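Local coordinates for protein 2,3,4,5-tetrahydropyridine-2,6-dicarboxylate N-succinyltransferase (Campylobacter jejuni, PDB 2RIJ) that probably catalyses the transfer of a succinyl group from succinyl-CoA to tetrahydrodipicolinate in the diaminopimelate route of lysine biosynthesis, at residues 242-253 / 258-269; 203-212 / 220-230. All blocks are in the same frame, centred on the assembly; numbering follows the deposited sequence.

Interaction 1: 242-253 / 258-269; sequences ASYVNFNAGTTG and EGRISSSAIVGE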
loop_
_atom_site.group_PDB
_atom_site.type_symbol
_atom_site.label_atom_id
_atom_site.label_comp_id
_atom_site.label_asym_id
_atom_site.label_seq_id
_atom_site.Cartn_x
_atom_site.Cartn_y
_atom_site.Cartn_z
ATOM N N ALA A 242 0.015 -1.093 -34.300
ATOM C CA ALA A 242 0.138 0.113 -33.500
ATOM C C ALA A 242 1.566 0.614 -33.448
ATOM O O ALA A 242 1.940 1.278 -32.518
ATOM C CB ALA A 242 -0.433 -0.118 -32.075
ATOM N N SER A 243 2.348 0.260 -34.470
ATOM C CA SER A 243 3.752 0.582 -34.561
ATOM C C SER A 243 4.014 1.904 -35.240
ATOM O O SER A 243 3.167 2.465 -35.935
ATOM C CB SER A 243 4.493 -0.483 -35.364
ATOM O OG SER A 243 4.098 -1.793 -34.992
ATOM N N TYR A 244 5.241 2.360 -35.112
ATOM C CA TYR A 244 5.710 3.472 -35.896
ATOM C C TYR A 244 7.236 3.523 -35.787
ATOM O O TYR A 244 7.780 3.215 -34.750
ATOM C CB TYR A 244 5.143 4.807 -35.436
ATOM C CG TYR A 244 5.301 5.914 -36.476
ATOM C CD1 TYR A 244 4.732 5.783 -37.724
ATOM C CD2 TYR A 244 6.039 7.072 -36.218
ATOM C CE1 TYR A 244 4.887 6.720 -38.691
ATOM C CE2 TYR A 244 6.170 8.063 -37.195
ATOM C CZ TYR A 244 5.600 7.883 -38.416
ATOM O OH TYR A 244 5.712 8.838 -39.385
ATOM N N VAL A 245 7.893 3.878 -36.881
ATOM C CA VAL A 245 9.316 4.307 -36.863
ATOM C C VAL A 245 9.408 5.663 -37.572
ATOM O O VAL A 245 9.148 5.809 -38.795
ATOM C CB VAL A 245 10.235 3.323 -37.478
ATOM C CG1 VAL A 245 11.718 3.703 -37.186
ATOM C CG2 VAL A 245 9.886 1.846 -36.990
ATOM N N ASN A 246 9.763 6.663 -36.792
ATOM C CA ASN A 246 9.888 8.012 -37.295
ATOM C C ASN A 246 11.273 8.222 -37.956
ATOM O O ASN A 246 12.158 7.325 -37.982
ATOM C CB ASN A 246 9.669 8.982 -36.137
ATOM C CG ASN A 246 9.085 10.334 -36.565
ATOM O OD1 ASN A 246 9.211 10.746 -37.694
ATOM N ND2 ASN A 246 8.374 10.983 -35.651
ATOM N N PHE A 247 11.461 9.385 -38.557
ATOM C CA PHE A 247 12.757 9.678 -39.155
ATOM C C PHE A 247 13.825 9.817 -38.081
ATOM O O PHE A 247 13.515 10.165 -36.906
ATOM C CB PHE A 247 12.691 10.926 -40.045
ATOM C CG PHE A 247 12.668 12.194 -39.306
ATOM C CD1 PHE A 247 11.485 12.754 -38.938
ATOM C CD2 PHE A 247 13.847 12.854 -39.008
ATOM C CE1 PHE A 247 11.453 13.960 -38.269
ATOM C CE2 PHE A 247 13.824 14.072 -38.357
ATOM C CZ PHE A 247 12.634 14.606 -37.971
ATOM N N ASN A 248 15.068 9.500 -38.468
ATOM C CA ASN A 248 16.222 9.471 -37.549
ATOM C C ASN A 248 15.921 8.589 -36.297
ATOM O O ASN A 248 16.310 8.920 -35.173
ATOM C CB ASN A 248 16.562 10.915 -37.140
ATOM C CG ASN A 248 17.936 11.061 -36.574
ATOM O OD1 ASN A 248 18.901 10.405 -37.009
ATOM N ND2 ASN A 248 18.047 11.938 -35.574
ATOM N N ALA A 249 15.238 7.468 -36.534
ATOM C CA ALA A 249 14.924 6.469 -35.533
ATOM C C ALA A 249 15.052 5.104 -36.164
ATOM O O ALA A 249 14.947 4.961 -37.382
ATOM C CB ALA A 249 13.458 6.639 -34.982
ATOM N N GLY A 250 15.254 4.097 -35.333
ATOM C CA GLY A 250 15.165 2.718 -35.774
ATOM C C GLY A 250 15.927 1.722 -34.935
ATOM O O GLY A 250 15.993 1.835 -33.702
ATOM N N THR A 251 16.498 0.743 -35.632
ATOM C CA THR A 251 17.022 -0.457 -35.033
ATOM C C THR A 251 18.463 -0.618 -35.501
ATOM O O THR A 251 18.790 -0.301 -36.642
ATOM C CB THR A 251 16.204 -1.725 -35.405
ATOM O OG1 THR A 251 16.247 -1.968 -36.819
ATOM C CG2 THR A 251 14.725 -1.563 -34.954
ATOM N N THR A 252 19.294 -1.120 -34.632
ATOM C CA THR A 252 20.680 -1.413 -35.005
ATOM C C THR A 252 20.988 -2.901 -35.111
ATOM O O THR A 252 22.117 -3.276 -35.395
ATOM C CB THR A 252 21.672 -0.709 -34.086
ATOM O OG1 THR A 252 21.478 -1.147 -32.739
ATOM C CG2 THR A 252 21.503 0.840 -34.185
ATOM N N GLY A 253 19.986 -3.740 -34.971
ATOM C CA GLY A 253 20.108 -5.144 -35.291
ATOM C C GLY A 253 18.723 -5.639 -35.529
ATOM O O GLY A 253 17.746 -4.889 -35.365
ATOM N N GLU A 258 6.541 -3.850 -32.813
ATOM C CA GLU A 258 5.107 -3.775 -32.763
ATOM C C GLU A 258 4.609 -2.533 -32.023
ATOM O O GLU A 258 3.394 -2.354 -31.768
ATOM C CB GLU A 258 4.554 -5.030 -32.165
ATOM C CG GLU A 258 5.225 -6.243 -32.653
ATOM C CD GLU A 258 4.443 -7.489 -32.271
ATOM O OE1 GLU A 258 3.283 -7.572 -32.683
ATOM O OE2 GLU A 258 4.953 -8.365 -31.561
ATOM N N GLY A 259 5.535 -1.647 -31.742
ATOM C CA GLY A 259 5.256 -0.368 -31.065
ATOM C C GLY A 259 5.972 0.790 -31.730
ATOM O O GLY A 259 6.450 0.692 -32.876
ATOM N N ARG A 260 6.027 1.916 -31.026
ATOM C CA ARG A 260 6.314 3.204 -31.621
ATOM C C ARG A 260 7.687 3.709 -31.203
ATOM O O ARG A 260 7.974 3.872 -30.004
ATOM C CB ARG A 260 5.231 4.204 -31.210
ATOM C CG ARG A 260 3.872 3.760 -31.750
ATOM C CD ARG A 260 2.770 4.648 -31.259
ATOM N NE ARG A 260 2.548 4.499 -29.818
ATOM C CZ ARG A 260 1.725 3.604 -29.259
ATOM N NH1 ARG A 260 1.132 2.661 -29.976
ATOM N NH2 ARG A 260 1.517 3.610 -27.938
ATOM N N ILE A 261 8.524 3.914 -32.199
ATOM C CA ILE A 261 9.874 4.420 -32.006
ATOM C C ILE A 261 9.931 5.868 -32.471
ATOM O O ILE A 261 9.959 6.164 -33.671
ATOM C CB ILE A 261 10.915 3.607 -32.761
ATOM C CG1 ILE A 261 10.722 2.118 -32.489
ATOM C CG2 ILE A 261 12.344 4.036 -32.361
ATOM C CD1 ILE A 261 11.665 1.187 -33.222
ATOM N N SER A 262 10.033 6.782 -31.507
ATOM C CA SER A 262 10.116 8.236 -31.796
ATOM C C SER A 262 11.450 8.642 -32.383
ATOM O O SER A 262 12.468 7.962 -32.252
ATOM C CB SER A 262 9.900 9.065 -30.504
ATOM O OG SER A 262 8.594 8.869 -29.970
ATOM N N SER A 263 11.460 9.793 -33.044
ATOM C CA SER A 263 12.687 10.333 -33.617
ATOM C C SER A 263 13.757 10.432 -32.553
ATOM O O SER A 263 13.478 10.814 -31.414
ATOM C CB SER A 263 12.412 11.714 -34.250
ATOM O OG SER A 263 11.833 11.553 -35.523
ATOM N N SER A 264 14.986 10.059 -32.933
ATOM C CA SER A 264 16.174 10.000 -32.111
ATOM C C SER A 264 16.311 8.722 -31.290
ATOM O O SER A 264 17.359 8.499 -30.751
ATOM C CB SER A 264 16.353 11.220 -31.203
ATOM O OG SER A 264 16.611 12.321 -32.005
ATOM N N ALA A 265 15.281 7.893 -31.251
ATOM C CA ALA A 265 15.329 6.635 -30.461
ATOM C C ALA A 265 15.968 5.544 -31.300
ATOM O O ALA A 265 15.700 5.443 -32.527
ATOM C CB ALA A 265 13.928 6.230 -29.976
ATOM N N ILE A 266 16.816 4.751 -30.646
ATOM C CA ILE A 266 17.534 3.636 -31.237
ATOM C C ILE A 266 17.310 2.405 -30.394
ATOM O O ILE A 266 17.409 2.461 -29.157
ATOM C CB ILE A 266 19.077 3.889 -31.341
ATOM C CG1 ILE A 266 19.376 5.133 -32.208
ATOM C CG2 ILE A 266 19.772 2.680 -31.957
ATOM C CD1 ILE A 266 20.854 5.605 -32.140
ATOM N N VAL A 267 16.973 1.311 -31.072
ATOM C CA VAL A 267 16.689 0.020 -30.446
ATOM C C VAL A 267 17.748 -0.996 -30.911
ATOM O O VAL A 267 17.956 -1.181 -32.094
ATOM C CB VAL A 267 15.256 -0.439 -30.770
ATOM C CG1 VAL A 267 14.929 -1.796 -30.155
ATOM C CG2 VAL A 267 14.231 0.647 -30.327
ATOM N N GLY A 268 18.373 -1.669 -29.954
ATOM C CA GLY A 268 19.509 -2.550 -30.214
ATOM C C GLY A 268 19.071 -3.941 -30.620
ATOM O O GLY A 268 17.931 -4.353 -30.416
ATOM N N GLU A 269 20.022 -4.670 -31.192
ATOM C CA GLU A 269 19.802 -6.021 -31.722
ATOM C C GLU A 269 19.121 -6.987 -30.784
ATOM O O GLU A 269 19.504 -7.126 -29.593
ATOM C CB GLU A 269 21.182 -6.603 -32.076
ATOM C CG GLU A 269 21.137 -7.973 -32.674
ATOM C CD GLU A 269 22.556 -8.344 -33.165
ATOM O OE1 GLU A 269 23.435 -8.585 -32.297
ATOM O OE2 GLU A 269 22.793 -8.284 -34.400
HETATM O O HOH W 1 1.487 -3.422 -33.423
HETATM O O HOH W 2 9.196 11.815 -32.509
HETATM O O HOH W 3 22.519 -3.432 -31.650
HETATM O O HOH W 4 23.712 -5.697 -35.679
#

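Interaction 2: 203-212 / 220-230; sequences DKFPRFLAHI and ILESSKVRMGA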
loop_
_atom_site.group_PDB
_atom_site.type_symbol
_atom_site.label_atom_id
_atom_site.label_comp_id
_atom_site.label_asym_id
_atom_site.label_seq_id
_atom_site.Cartn_x
_atom_site.Cartn_y
_atom_site.Cartn_z
ATOM N N ASP A 203 1.449 15.678 -45.623
ATOM C CA ASP A 203 2.591 15.849 -44.756
ATOM C C ASP A 203 3.763 16.414 -45.545
ATOM O O ASP A 203 3.753 16.531 -46.798
ATOM C CB ASP A 203 3.015 14.498 -44.136
ATOM C CG ASP A 203 4.040 14.640 -42.993
ATOM O OD1 ASP A 203 4.151 15.723 -42.381
ATOM O OD2 ASP A 203 4.779 13.655 -42.738
ATOM N N LYS A 204 4.781 16.761 -44.800
ATOM C CA LYS A 204 6.053 17.255 -45.341
ATOM C C LYS A 204 7.062 16.162 -45.718
ATOM O O LYS A 204 8.006 16.442 -46.454
ATOM C CB LYS A 204 6.721 18.224 -44.327
ATOM C CG LYS A 204 6.001 19.569 -44.194
ATOM C CD LYS A 204 6.588 20.417 -43.096
ATOM C CE LYS A 204 6.091 21.875 -43.189
ATOM N NZ LYS A 204 6.795 22.776 -42.290
ATOM N N PHE A 205 6.894 14.962 -45.176
ATOM C CA PHE A 205 7.809 13.844 -45.408
ATOM C C PHE A 205 7.087 12.724 -46.168
ATOM O O PHE A 205 5.917 12.445 -45.877
ATOM C CB PHE A 205 8.281 13.225 -44.091
ATOM C CG PHE A 205 9.291 14.036 -43.334
ATOM C CD1 PHE A 205 8.903 15.204 -42.691
ATOM C CD2 PHE A 205 10.597 13.611 -43.214
ATOM C CE1 PHE A 205 9.835 15.987 -41.982
ATOM C CE2 PHE A 205 11.536 14.390 -42.498
ATOM C CZ PHE A 205 11.141 15.597 -41.922
ATOM N N PRO A 206 7.821 12.003 -47.042
ATOM C CA PRO A 206 7.340 10.766 -47.667
ATOM C C PRO A 206 7.619 9.540 -46.794
ATOM O O PRO A 206 8.183 9.654 -45.687
ATOM C CB PRO A 206 8.159 10.725 -48.957
ATOM C CG PRO A 206 9.435 11.285 -48.552
ATOM C CD PRO A 206 9.192 12.310 -47.503
ATOM N N ARG A 207 7.152 8.395 -47.259
ATOM C CA ARG A 207 7.347 7.161 -46.578
ATOM C C ARG A 207 8.638 6.505 -47.086
ATOM O O ARG A 207 9.037 6.663 -48.244
ATOM C CB ARG A 207 6.134 6.264 -46.767
ATOM C CG ARG A 207 4.899 6.870 -46.039
ATOM C CD ARG A 207 3.636 6.477 -46.563
ATOM N NE ARG A 207 2.538 7.041 -45.785
ATOM C CZ ARG A 207 1.299 6.670 -45.963
ATOM N NH1 ARG A 207 1.024 5.780 -46.877
ATOM N NH2 ARG A 207 0.351 7.165 -45.223
ATOM N N PHE A 208 9.224 5.722 -46.208
ATOM C CA PHE A 208 10.424 4.889 -46.484
ATOM C C PHE A 208 10.301 4.036 -47.732
ATOM O O PHE A 208 11.203 4.051 -48.556
ATOM C CB PHE A 208 10.667 4.041 -45.213
ATOM C CG PHE A 208 11.821 3.103 -45.227
ATOM C CD1 PHE A 208 11.669 1.820 -45.746
ATOM C CD2 PHE A 208 13.020 3.421 -44.547
ATOM C CE1 PHE A 208 12.697 0.882 -45.660
ATOM C CE2 PHE A 208 14.039 2.497 -44.457
ATOM C CZ PHE A 208 13.885 1.219 -45.052
ATOM N N LEU A 209 9.170 3.339 -47.908
ATOM C CA LEU A 209 9.039 2.420 -49.019
ATOM C C LEU A 209 8.842 3.128 -50.371
ATOM O O LEU A 209 8.915 2.501 -51.404
ATOM C CB LEU A 209 7.952 1.350 -48.725
ATOM C CG LEU A 209 8.354 0.279 -47.705
ATOM C CD1 LEU A 209 7.077 -0.564 -47.380
ATOM C CD2 LEU A 209 9.524 -0.614 -48.198
ATOM N N ALA A 210 8.640 4.451 -50.360
ATOM C CA ALA A 210 8.609 5.182 -51.615
ATOM C C ALA A 210 10.056 5.306 -52.148
ATOM O O ALA A 210 10.258 5.681 -53.323
ATOM C CB ALA A 210 7.932 6.590 -51.457
ATOM N N HIS A 211 11.040 4.991 -51.312
ATOM C CA HIS A 211 12.465 5.275 -51.635
ATOM C C HIS A 211 13.470 4.133 -51.441
ATOM O O HIS A 211 14.491 4.117 -52.124
ATOM C CB HIS A 211 12.946 6.489 -50.823
ATOM C CG HIS A 211 12.241 7.748 -51.171
ATOM N ND1 HIS A 211 12.631 8.566 -52.209
ATOM C CD2 HIS A 211 11.121 8.303 -50.648
ATOM C CE1 HIS A 211 11.774 9.567 -52.313
ATOM N NE2 HIS A 211 10.834 9.419 -51.397
ATOM N N ILE A 212 13.222 3.233 -50.487
ATOM C CA ILE A 212 14.211 2.263 -50.038
ATOM C C ILE A 212 13.660 0.870 -50.232
ATOM O O ILE A 212 12.486 0.625 -49.982
ATOM C CB ILE A 212 14.519 2.493 -48.524
ATOM C CG1 ILE A 212 14.875 3.987 -48.295
ATOM C CG2 ILE A 212 15.608 1.481 -47.959
ATOM C CD1 ILE A 212 16.218 4.455 -48.822
ATOM N N ILE A 220 8.204 -4.849 -43.620
ATOM C CA ILE A 220 7.467 -3.680 -43.175
ATOM C C ILE A 220 6.059 -3.940 -43.618
ATOM O O ILE A 220 5.741 -3.904 -44.844
ATOM C CB ILE A 220 7.974 -2.404 -43.828
ATOM C CG1 ILE A 220 9.418 -2.128 -43.438
ATOM C CG2 ILE A 220 7.018 -1.248 -43.557
ATOM C CD1 ILE A 220 10.114 -1.051 -44.328
ATOM N N LEU A 221 5.192 -4.253 -42.677
ATOM C CA LEU A 221 3.830 -4.768 -43.041
ATOM C C LEU A 221 2.827 -3.694 -43.415
ATOM O O LEU A 221 1.710 -4.007 -43.815
ATOM C CB LEU A 221 3.266 -5.698 -41.943
ATOM C CG LEU A 221 3.674 -7.173 -42.060
ATOM C CD1 LEU A 221 5.163 -7.329 -41.856
ATOM C CD2 LEU A 221 2.836 -8.052 -41.081
ATOM N N GLU A 222 3.238 -2.436 -43.320
ATOM C CA GLU A 222 2.425 -1.314 -43.759
ATOM C C GLU A 222 3.307 -0.084 -43.899
ATOM O O GLU A 222 3.955 0.360 -42.935
ATOM C CB GLU A 222 1.255 -1.034 -42.801
ATOM C CG GLU A 222 0.464 0.284 -43.041
ATOM C CD GLU A 222 0.218 0.644 -44.537
ATOM O OE1 GLU A 222 -0.070 -0.297 -45.335
ATOM O OE2 GLU A 222 0.324 1.862 -44.937
ATOM N N SER A 223 3.332 0.459 -45.110
ATOM C CA SER A 223 4.184 1.590 -45.442
ATOM C C SER A 223 3.974 2.827 -44.569
ATOM O O SER A 223 4.921 3.469 -44.239
ATOM C CB SER A 223 4.033 2.009 -46.922
ATOM O OG SER A 223 4.967 3.031 -47.283
ATOM N N SER A 224 2.745 3.182 -44.197
ATOM C CA SER A 224 2.503 4.385 -43.396
ATOM C C SER A 224 3.219 4.343 -42.012
ATOM O O SER A 224 3.356 5.355 -41.331
ATOM C CB SER A 224 0.992 4.580 -43.210
ATOM O OG SER A 224 0.473 3.548 -42.437
ATOM N N LYS A 225 3.698 3.165 -41.605
ATOM C CA LYS A 225 4.327 2.995 -40.288
ATOM C C LYS A 225 5.844 3.238 -40.248
ATOM O O LYS A 225 6.423 3.190 -39.175
ATOM C CB LYS A 225 4.057 1.606 -39.740
ATOM C CG LYS A 225 2.584 1.234 -39.510
ATOM C CD LYS A 225 1.754 2.437 -39.017
ATOM C CE LYS A 225 0.329 2.032 -38.562
ATOM N NZ LYS A 225 0.435 1.392 -37.212
ATOM N N VAL A 226 6.454 3.465 -41.403
ATOM C CA VAL A 226 7.890 3.789 -41.499
ATOM C C VAL A 226 8.089 5.038 -42.329
ATOM O O VAL A 226 7.936 5.040 -43.562
ATOM C CB VAL A 226 8.721 2.599 -42.019
ATOM C CG1 VAL A 226 10.253 2.908 -41.958
ATOM C CG2 VAL A 226 8.402 1.322 -41.224
ATOM N N ARG A 227 8.440 6.121 -41.645
ATOM C CA ARG A 227 8.733 7.365 -42.316
ATOM C C ARG A 227 10.092 7.324 -43.023
ATOM O O ARG A 227 11.036 6.639 -42.588
ATOM C CB ARG A 227 8.671 8.492 -41.312
ATOM C CG ARG A 227 8.123 9.804 -41.844
ATOM C CD ARG A 227 8.062 10.754 -40.677
ATOM N NE ARG A 227 7.261 11.944 -40.937
ATOM C CZ ARG A 227 7.119 12.936 -40.089
ATOM N NH1 ARG A 227 7.727 12.879 -38.937
ATOM N NH2 ARG A 227 6.366 13.987 -40.373
HETATM N N MSE A 228 10.187 8.040 -44.142
HETATM C CA MSE A 228 11.497 8.266 -44.767
HETATM C C MSE A 228 12.490 8.918 -43.774
HETATM O O MSE A 228 12.119 9.791 -43.001
HETATM C CB MSE A 228 11.322 9.087 -46.056
HETATM C CG MSE A 228 12.597 9.297 -46.867
HETATM SE SE MSE A 228 13.470 7.611 -47.285
HETATM C CE MSE A 228 14.926 8.406 -48.363
ATOM N N GLY A 229 13.740 8.443 -43.780
ATOM C CA GLY A 229 14.713 8.762 -42.761
ATOM C C GLY A 229 14.855 7.751 -41.607
ATOM O O GLY A 229 15.749 7.900 -40.804
ATOM N N ALA A 230 13.924 6.794 -41.487
ATOM C CA ALA A 230 14.042 5.688 -40.568
ATOM C C ALA A 230 15.215 4.801 -41.013
ATOM O O ALA A 230 15.557 4.721 -42.205
ATOM C CB ALA A 230 12.693 4.870 -40.479
HETATM O O HOH W 5 7.382 2.981 -45.680
#

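Interaction 1: 242-253 / 258-269
Tyr244 and Val245 lie in parallel against Arg260 and Ile261, and after a corner Gly250 and Thr251 lie against Ile266 and Val267; these are successive coils of the left-handed parallel beta-helix built from hexapeptide repeats. Backbone bonds run along both flats, among them Ile261 N to Tyr244 O (2.7 Å) and Val267 N to Gly250 O (2.9 Å). Between them, the type II turn Ser262-Ala265 stacks on the previous corner, where Ser264 N donates to Asn248 O. Val245 CG2 and Ala249 CB meet the two branches of Ile261, CD1 and CG2 respectively, the second pair at 3.9 Å.

Arg260 turns to the face shared with Tyr244. From CB the chain goes to CG, placed beside the backbone N, which touches Tyr244 CB and passes 3.2 Å from Ala242 O. CD runs on past the same oxygen, and the bend at chi3 (-68°) folds the guanidinium back to it: NH1 donates to Ala242 O at 3.0 Å, in the carbonyl plane. NH2 turns to Ser278 OG and to Asn302 OD1 of a neighbouring subunit, which fixes the group's rotation. Arg260 is predicted to bind succinyl-CoA, and Glu258, the predicted acyl-anhydride residue, lies two residues before it; water 1 links the Glu258 carbonyl O to Ala242 N. At the far end water 3 joins Thr252 OG1 to Glu269 N, and the Thr252 and Ile266 side chains cross at about a right angle, with their CG2 methyls pressed to a tight 3.4 Å.

Interaction 2: 203-212 / 220-230
Phe208 and Met228 carry the dense half of this buried contact. The Phe208 ring, swung anti to its backbone N (chi1 180°), has Ile220 CD1 only 3.5 Å from CE1, while Val226 lies alongside and sets CG1 at 3.5 Å from Phe208 CB. Ala230 O comes to the ring edge in its plane. Met228, a selenomethionine, is bent at chi2 (54°); its CB rests on Pro206 CG, and the SE-CE tip crosses His211 at about a right angle, with CE 3.7 Å from His211 CB and SE touching Ile212 CG1. Leu209 reaches tip to tip toward Ile220.

Two backbone bonds, Met228 N to Pro206 O and Phe208 N to Val226 O, join the two backbones round a single isolated bridge of Arg207 with Arg227. Here the lead-in loop lies over the first coil of the left-handed beta-helix, whose type II corner is Arg227-Ala230. Arg227 runs back along the loop: in a salt bridge, NH2 donates to the syn lone pair of Asp203 OD2 (2.9 Å), guanidinium and carboxylate nearly coplanar, and one guanidinium face takes Phe205 CD1 in an off-centre cation-pi contact.

The Arg207 side is looser, with a water between the backbones: water 5 bridges Leu209 N and Ser223 O. The partly exposed Arg207 stretches past Ser223 with its chain extended, lays one guanidinium face over Ser224 CB, which lies 3.3 Å from NH2, and makes its salt bridge to Glu222 of a neighbouring subunit. Glu222 OE2 of its own chain, 4.4 Å from Arg207 NH1, instead accepts from Ser224 N and OG, while OE1 pairs with Arg207 of another neighbouring subunit in a salt bridge.

From the N terminus the chain first meets interaction 2, in which 220-230 comes back onto 203-212 after a short connection that includes the start of strand 219-220. Interaction 1 follows, closing a four-residue link between 242-253 and 258-269. The two loops are in series, neither nested nor crossed. They share a border, since 220-230 precedes 242-253 by one coil: Lys225 O accepts from Val245 N, Asn246 OD1 binds Arg227 NH1, and Phe247 stacks on Phe205. Interaction 2 therefore ties the lead-in loop and helix 138-149 to the start of the beta-helix, and interaction 1 carries the coil stack onward. Both also touch the same neighbouring subunit.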